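Local coordinates for protein glyceraldehyde-3-phosphate dehydrogenase (Sulfolobus solfataricus, PDB 1B7G) that oxidises and phosphorylates D-glyceraldehyde 3-phosphate in glycolysis, as a homotetramer that accepts both NAD and NADP but markedly prefers NADP, at residues 120-125 against 144-149; 245-250 against 277-282. The protein carries 1 engineered substitution. One frame throughout, in Å; residues are numbered along the deposited sequence.

Contact 1 (120-125 against 144-149); sequences SALCNY and LLRTIC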
loop_
_atom_site.group_PDB
_atom_site.type_symbol
_atom_site.label_atom_id
_atom_site.label_comp_id
_atom_site.label_asym_id
_atom_site.label_seq_id
_atom_site.Cartn_x
_atom_site.Cartn_y
_atom_site.Cartn_z
ATOM N N SER A 120 19.183 -2.791 -19.728
ATOM C CA SER A 120 18.682 -3.588 -18.657
ATOM C C SER A 120 19.904 -4.198 -17.970
ATOM O O SER A 120 20.600 -4.911 -18.690
ATOM C CB SER A 120 17.696 -4.680 -19.106
ATOM O OG SER A 120 16.887 -5.063 -17.977
ATOM N N ALA A 121 20.117 -3.992 -16.685
ATOM C CA ALA A 121 21.341 -4.376 -16.006
ATOM C C ALA A 121 21.696 -5.837 -16.055
ATOM O O ALA A 121 22.870 -6.184 -16.156
ATOM C CB ALA A 121 21.389 -3.906 -14.538
ATOM N N LEU A 122 20.755 -6.760 -16.007
ATOM C CA LEU A 122 21.031 -8.170 -16.123
ATOM C C LEU A 122 21.442 -8.542 -17.550
ATOM O O LEU A 122 21.746 -9.726 -17.732
ATOM C CB LEU A 122 19.836 -9.018 -15.691
ATOM C CG LEU A 122 19.744 -9.384 -14.212
ATOM C CD1 LEU A 122 19.596 -8.136 -13.356
ATOM C CD2 LEU A 122 18.593 -10.342 -13.934
ATOM N N CYS A 123 21.389 -7.661 -18.542
ATOM C CA CYS A 123 21.747 -8.068 -19.874
ATOM C C CYS A 123 22.918 -7.322 -20.525
ATOM O O CYS A 123 23.687 -8.021 -21.175
ATOM C CB CYS A 123 20.585 -7.951 -20.909
ATOM S SG CYS A 123 19.090 -8.834 -20.393
ATOM N N ASN A 124 22.993 -6.002 -20.490
ATOM C CA ASN A 124 24.016 -5.319 -21.273
ATOM C C ASN A 124 24.621 -4.105 -20.599
ATOM O O ASN A 124 24.914 -3.082 -21.243
ATOM C CB ASN A 124 23.397 -4.934 -22.646
ATOM C CG ASN A 124 22.373 -3.830 -22.490
ATOM O OD1 ASN A 124 21.811 -3.679 -21.393
ATOM N ND2 ASN A 124 22.187 -3.018 -23.523
ATOM N N TYR A 125 24.868 -4.202 -19.304
ATOM C CA TYR A 125 25.542 -3.098 -18.592
ATOM C C TYR A 125 26.904 -2.800 -19.249
ATOM O O TYR A 125 27.180 -1.655 -19.587
ATOM C CB TYR A 125 25.738 -3.515 -17.147
ATOM C CG TYR A 125 26.470 -2.553 -16.240
ATOM C CD1 TYR A 125 27.879 -2.442 -16.237
ATOM C CD2 TYR A 125 25.763 -1.778 -15.361
ATOM C CE1 TYR A 125 28.490 -1.551 -15.364
ATOM C CE2 TYR A 125 26.362 -0.914 -14.475
ATOM C CZ TYR A 125 27.757 -0.807 -14.478
ATOM O OH TYR A 125 28.329 0.066 -13.584
ATOM N N LEU A 144 10.671 -8.847 -19.246
ATOM C CA LEU A 144 10.973 -9.859 -20.291
ATOM C C LEU A 144 12.501 -10.068 -20.422
ATOM O O LEU A 144 12.970 -11.189 -20.510
ATOM C CB LEU A 144 10.386 -9.376 -21.600
ATOM C CG LEU A 144 8.887 -9.577 -21.914
ATOM C CD1 LEU A 144 8.487 -8.590 -22.992
ATOM C CD2 LEU A 144 8.625 -11.008 -22.381
ATOM N N LEU A 145 13.292 -8.989 -20.419
ATOM C CA LEU A 145 14.742 -9.088 -20.500
ATOM C C LEU A 145 15.378 -9.796 -19.321
ATOM O O LEU A 145 16.225 -10.674 -19.549
ATOM C CB LEU A 145 15.388 -7.699 -20.677
ATOM C CG LEU A 145 15.096 -7.121 -22.077
ATOM C CD1 LEU A 145 15.445 -5.646 -22.131
ATOM C CD2 LEU A 145 15.833 -7.978 -23.106
ATOM N N ARG A 146 14.946 -9.528 -18.091
ATOM C CA ARG A 146 15.515 -10.223 -16.951
ATOM C C ARG A 146 15.249 -11.733 -17.083
ATOM O O ARG A 146 16.086 -12.515 -16.691
ATOM C CB ARG A 146 14.990 -9.777 -15.598
ATOM C CG ARG A 146 15.248 -8.267 -15.325
ATOM C CD ARG A 146 14.861 -8.093 -13.825
ATOM N NE ARG A 146 15.045 -6.686 -13.448
ATOM C CZ ARG A 146 14.314 -6.095 -12.496
ATOM N NH1 ARG A 146 13.426 -6.800 -11.791
ATOM N NH2 ARG A 146 14.544 -4.816 -12.253
ATOM N N THR A 147 14.013 -12.071 -17.484
ATOM C CA THR A 147 13.676 -13.497 -17.604
ATOM C C THR A 147 14.468 -14.133 -18.749
ATOM O O THR A 147 15.066 -15.168 -18.496
ATOM C CB THR A 147 12.147 -13.650 -17.849
ATOM O OG1 THR A 147 11.464 -12.935 -16.801
ATOM C CG2 THR A 147 11.753 -15.097 -17.909
ATOM N N ILE A 148 14.550 -13.520 -19.901
ATOM C CA ILE A 148 15.278 -14.060 -21.058
ATOM C C ILE A 148 16.793 -14.132 -20.825
ATOM O O ILE A 148 17.423 -15.180 -21.055
ATOM C CB ILE A 148 15.017 -13.223 -22.320
ATOM C CG1 ILE A 148 13.561 -13.165 -22.783
ATOM C CG2 ILE A 148 15.893 -13.768 -23.461
ATOM C CD1 ILE A 148 13.307 -12.061 -23.803
ATOM N N CYS A 149 17.421 -13.075 -20.318
ATOM C CA CYS A 149 18.891 -13.158 -20.057
ATOM C C CYS A 149 19.232 -14.129 -18.961
ATOM O O CYS A 149 20.152 -14.964 -19.136
ATOM C CB CYS A 149 19.491 -11.783 -19.858
ATOM S SG CYS A 149 19.302 -10.677 -21.235
HETATM O O HOH W 1 17.585 -6.196 -15.662
#

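Contact 2 (245-250 against 277-282); sequences RIVLIS and EVMIFS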
loop_
_atom_site.group_PDB
_atom_site.type_symbol
_atom_site.label_atom_id
_atom_site.label_comp_id
_atom_site.label_asym_id
_atom_site.label_seq_id
_atom_site.Cartn_x
_atom_site.Cartn_y
_atom_site.Cartn_z
ATOM N N ARG A 245 16.381 -9.928 -8.499
ATOM C CA ARG A 245 15.528 -9.177 -9.388
ATOM C C ARG A 245 14.420 -10.061 -10.015
ATOM O O ARG A 245 13.540 -9.586 -10.688
ATOM C CB ARG A 245 16.245 -8.290 -10.379
ATOM C CG ARG A 245 16.913 -7.111 -9.684
ATOM C CD ARG A 245 17.581 -6.128 -10.637
ATOM N NE ARG A 245 18.652 -5.440 -9.861
ATOM C CZ ARG A 245 19.395 -4.475 -10.368
ATOM N NH1 ARG A 245 19.176 -4.025 -11.593
ATOM N NH2 ARG A 245 20.359 -3.941 -9.615
ATOM N N ILE A 246 14.484 -11.309 -9.611
ATOM C CA ILE A 246 13.501 -12.328 -9.964
ATOM C C ILE A 246 13.135 -13.042 -8.671
ATOM O O ILE A 246 14.033 -13.473 -7.927
ATOM C CB ILE A 246 13.990 -13.355 -10.980
ATOM C CG1 ILE A 246 14.225 -12.730 -12.361
ATOM C CG2 ILE A 246 12.981 -14.513 -11.121
ATOM C CD1 ILE A 246 14.900 -13.676 -13.369
ATOM N N VAL A 247 11.858 -13.146 -8.351
ATOM C CA VAL A 247 11.464 -13.938 -7.176
ATOM C C VAL A 247 10.475 -15.033 -7.639
ATOM O O VAL A 247 9.844 -14.885 -8.684
ATOM C CB VAL A 247 10.846 -13.133 -6.042
ATOM C CG1 VAL A 247 11.893 -12.262 -5.345
ATOM C CG2 VAL A 247 9.670 -12.269 -6.491
ATOM N N LEU A 248 10.304 -16.054 -6.842
ATOM C CA LEU A 248 9.388 -17.144 -7.163
ATOM C C LEU A 248 8.205 -17.031 -6.184
ATOM O O LEU A 248 8.394 -16.563 -5.051
ATOM C CB LEU A 248 10.031 -18.520 -7.060
ATOM C CG LEU A 248 11.067 -18.863 -8.142
ATOM C CD1 LEU A 248 11.672 -20.234 -7.916
ATOM C CD2 LEU A 248 10.452 -18.817 -9.548
ATOM N N ILE A 249 7.034 -17.345 -6.697
ATOM C CA ILE A 249 5.795 -17.346 -5.889
ATOM C C ILE A 249 5.263 -18.787 -5.880
ATOM O O ILE A 249 4.896 -19.312 -6.954
ATOM C CB ILE A 249 4.720 -16.484 -6.575
ATOM C CG1 ILE A 249 5.196 -15.091 -6.907
ATOM C CG2 ILE A 249 3.411 -16.474 -5.763
ATOM C CD1 ILE A 249 5.684 -14.175 -5.826
ATOM N N SER A 250 5.271 -19.433 -4.747
ATOM C CA SER A 250 4.791 -20.791 -4.573
ATOM C C SER A 250 3.267 -20.807 -4.456
ATOM O O SER A 250 2.631 -19.765 -4.381
ATOM C CB SER A 250 5.415 -21.414 -3.311
ATOM O OG SER A 250 4.754 -20.990 -2.124
ATOM N N GLU A 277 11.056 -6.900 -8.099
ATOM C CA GLU A 277 11.459 -8.139 -8.707
ATOM C C GLU A 277 10.396 -8.734 -9.651
ATOM O O GLU A 277 9.200 -8.562 -9.378
ATOM C CB GLU A 277 11.731 -9.185 -7.622
ATOM C CG GLU A 277 12.825 -8.734 -6.612
ATOM C CD GLU A 277 12.289 -7.917 -5.455
ATOM O OE1 GLU A 277 11.058 -7.668 -5.393
ATOM O OE2 GLU A 277 13.103 -7.502 -4.586
ATOM N N VAL A 278 10.828 -9.498 -10.633
ATOM C CA VAL A 278 9.868 -10.228 -11.510
ATOM C C VAL A 278 9.299 -11.352 -10.681
ATOM O O VAL A 278 10.101 -12.055 -10.037
ATOM C CB VAL A 278 10.566 -10.772 -12.779
ATOM C CG1 VAL A 278 9.649 -11.668 -13.625
ATOM C CG2 VAL A 278 11.009 -9.599 -13.654
ATOM N N MET A 279 7.966 -11.501 -10.583
ATOM C CA MET A 279 7.339 -12.481 -9.721
ATOM C C MET A 279 6.872 -13.718 -10.503
ATOM O O MET A 279 5.792 -13.679 -11.116
ATOM C CB MET A 279 6.132 -11.880 -8.980
ATOM C CG MET A 279 6.477 -10.877 -7.890
ATOM S SD MET A 279 5.160 -9.678 -7.586
ATOM C CE MET A 279 5.484 -8.437 -8.769
ATOM N N ILE A 280 7.713 -14.744 -10.598
ATOM C CA ILE A 280 7.374 -15.918 -11.402
ATOM C C ILE A 280 6.588 -16.925 -10.573
ATOM O O ILE A 280 6.998 -17.301 -9.474
ATOM C CB ILE A 280 8.620 -16.609 -11.979
ATOM C CG1 ILE A 280 9.344 -15.664 -12.943
ATOM C CG2 ILE A 280 8.231 -17.925 -12.678
ATOM C CD1 ILE A 280 10.648 -16.170 -13.489
ATOM N N PHE A 281 5.433 -17.327 -11.104
ATOM C CA PHE A 281 4.614 -18.349 -10.444
ATOM C C PHE A 281 5.244 -19.711 -10.647
ATOM O O PHE A 281 5.326 -20.208 -11.776
ATOM C CB PHE A 281 3.165 -18.300 -11.006
ATOM C CG PHE A 281 2.494 -17.032 -10.502
ATOM C CD1 PHE A 281 2.658 -15.831 -11.164
ATOM C CD2 PHE A 281 1.755 -17.082 -9.325
ATOM C CE1 PHE A 281 2.045 -14.697 -10.692
ATOM C CE2 PHE A 281 1.150 -15.929 -8.830
ATOM C CZ PHE A 281 1.317 -14.750 -9.515
ATOM N N SER A 282 5.824 -20.260 -9.576
ATOM C CA SER A 282 6.574 -21.490 -9.638
ATOM C C SER A 282 5.799 -22.718 -10.072
ATOM O O SER A 282 6.377 -23.504 -10.858
ATOM C CB SER A 282 7.322 -21.787 -8.317
ATOM O OG SER A 282 6.447 -22.193 -7.299
#

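Contact 1 (120-125 against 144-149)
An intrachain disulfide cross-links the short helical turn at 121-125 to helix 144-149, the axes of the two short segments crossing at 79°; such a covalent tie between helices probably helps stabilise this hyperthermophile's enzyme. Both cysteines carry SG anti to the carbonyl carbon and beside the backbone N, and from these matching torsions Cys-123 SG and Cys-149 SG join at 2.0 Å, with a C-S-S-C torsion of 114°. The bridge also packs against its surroundings: Cys-123 SG lies 3.9 Å from Leu-145 CB, one helical turn before Cys-149, and Cys-149 CB sits 3.7 Å from Leu-122 O. On one flank, Leu-122 crosses Arg-146 obliquely, touching its aliphatic stem with CD2 alone, 4.0 Å from Arg-146 CB. On another, Ser-120 CB is 3.9 Å from Leu-145 CD1. With OG anti to the backbone N (chi1 -158°), the serine hydroxyl reaches a water 2.7 Å from OG. The same water accepts from Leu-122 N and, weakly, from Arg-146 NE, lying in plane at the edge of the guanidinium. Asn-124 OD1 folds back to accept from Ser-120 N at 3.2 Å, the donor lying in the plane of the Asn-124 side-chain carbonyl. Arg-146, extended from CG to NE, carries its charge on to a salt bridge with Glu-307. Helices 304-315 and 321-331 pack against the 120-125 side, while helix 193-198 lies against Leu-144, Leu-145 and Ile-148.

Contact 2 (245-250 against 277-282)
The Phe-281 ring has Ile-249 CB over one face, and Ile-249 CG2 comes within 3.8 Å of Phe-281 CE2 as the two side chains run side by side from neighbouring strands. The other branch of Ile-249 turns to Met-279: CG1 stands anti to the carbonyl carbon and chi2 of -59° bends CD1 to within 3.9 Å of Met-279 CB. An alanine in place of Ile-249 would probably loosen this packing, since the branch on the phenylalanine ring and the one on the methionine would both be gone. Val-247 shares this face of the sheet, with CG2 3.8 Å from Met-279 CG, and Leu-261 of helix 258-267 covers Ile-249, Met-279 and Phe-281. On the other face Ile-246 CG2 meets Ile-280 CD1 at 3.7 Å, crossing obliquely, whereas Leu-248 lies alongside Ile-280 and brings Leu-248 CD2 within 3.8 Å of Ile-280 CB. The backbones pair in parallel, Val-247 and Ile-249 each bonding through N and O to residues on both sides of their partners. Val-247 N to Val-278 O is the straightest bond, 2.7 Å at 171° and nearly along the C=O axis; at the start, Val-278 N sits above the carbonyl plane of Arg-245. Strand 246-249, helix 258-267 and strand 278-288 form a beta-alpha-beta crossover, placing this parallel pair at one side of the mixed sheet of the C-terminal domain.

In the fold
Contact 1 closes before contact 2 opens along the chain, and their centres lie 15 Å apart. Helix 139-152 connects them: residues 144-149 belong to contact 1, and from the same helix Ala-143, Arg-146 and Thr-147 pack on Val-278 and Thr-150 on Ile-246 of the mixed sheet. A probable hydrogen bond of 3.0 Å from Arg-146 NH1 to Arg-245 O joins the two directly, at the point where strand 246-249 begins. Glu-307 pairs with both arginines, so helix 304-315 adds a second tie. Cys-139, the probable nucleophile, lies in the same helix 139-152, which is thus linked covalently to helix 121-128 and packed on the catalytic domain's sheet.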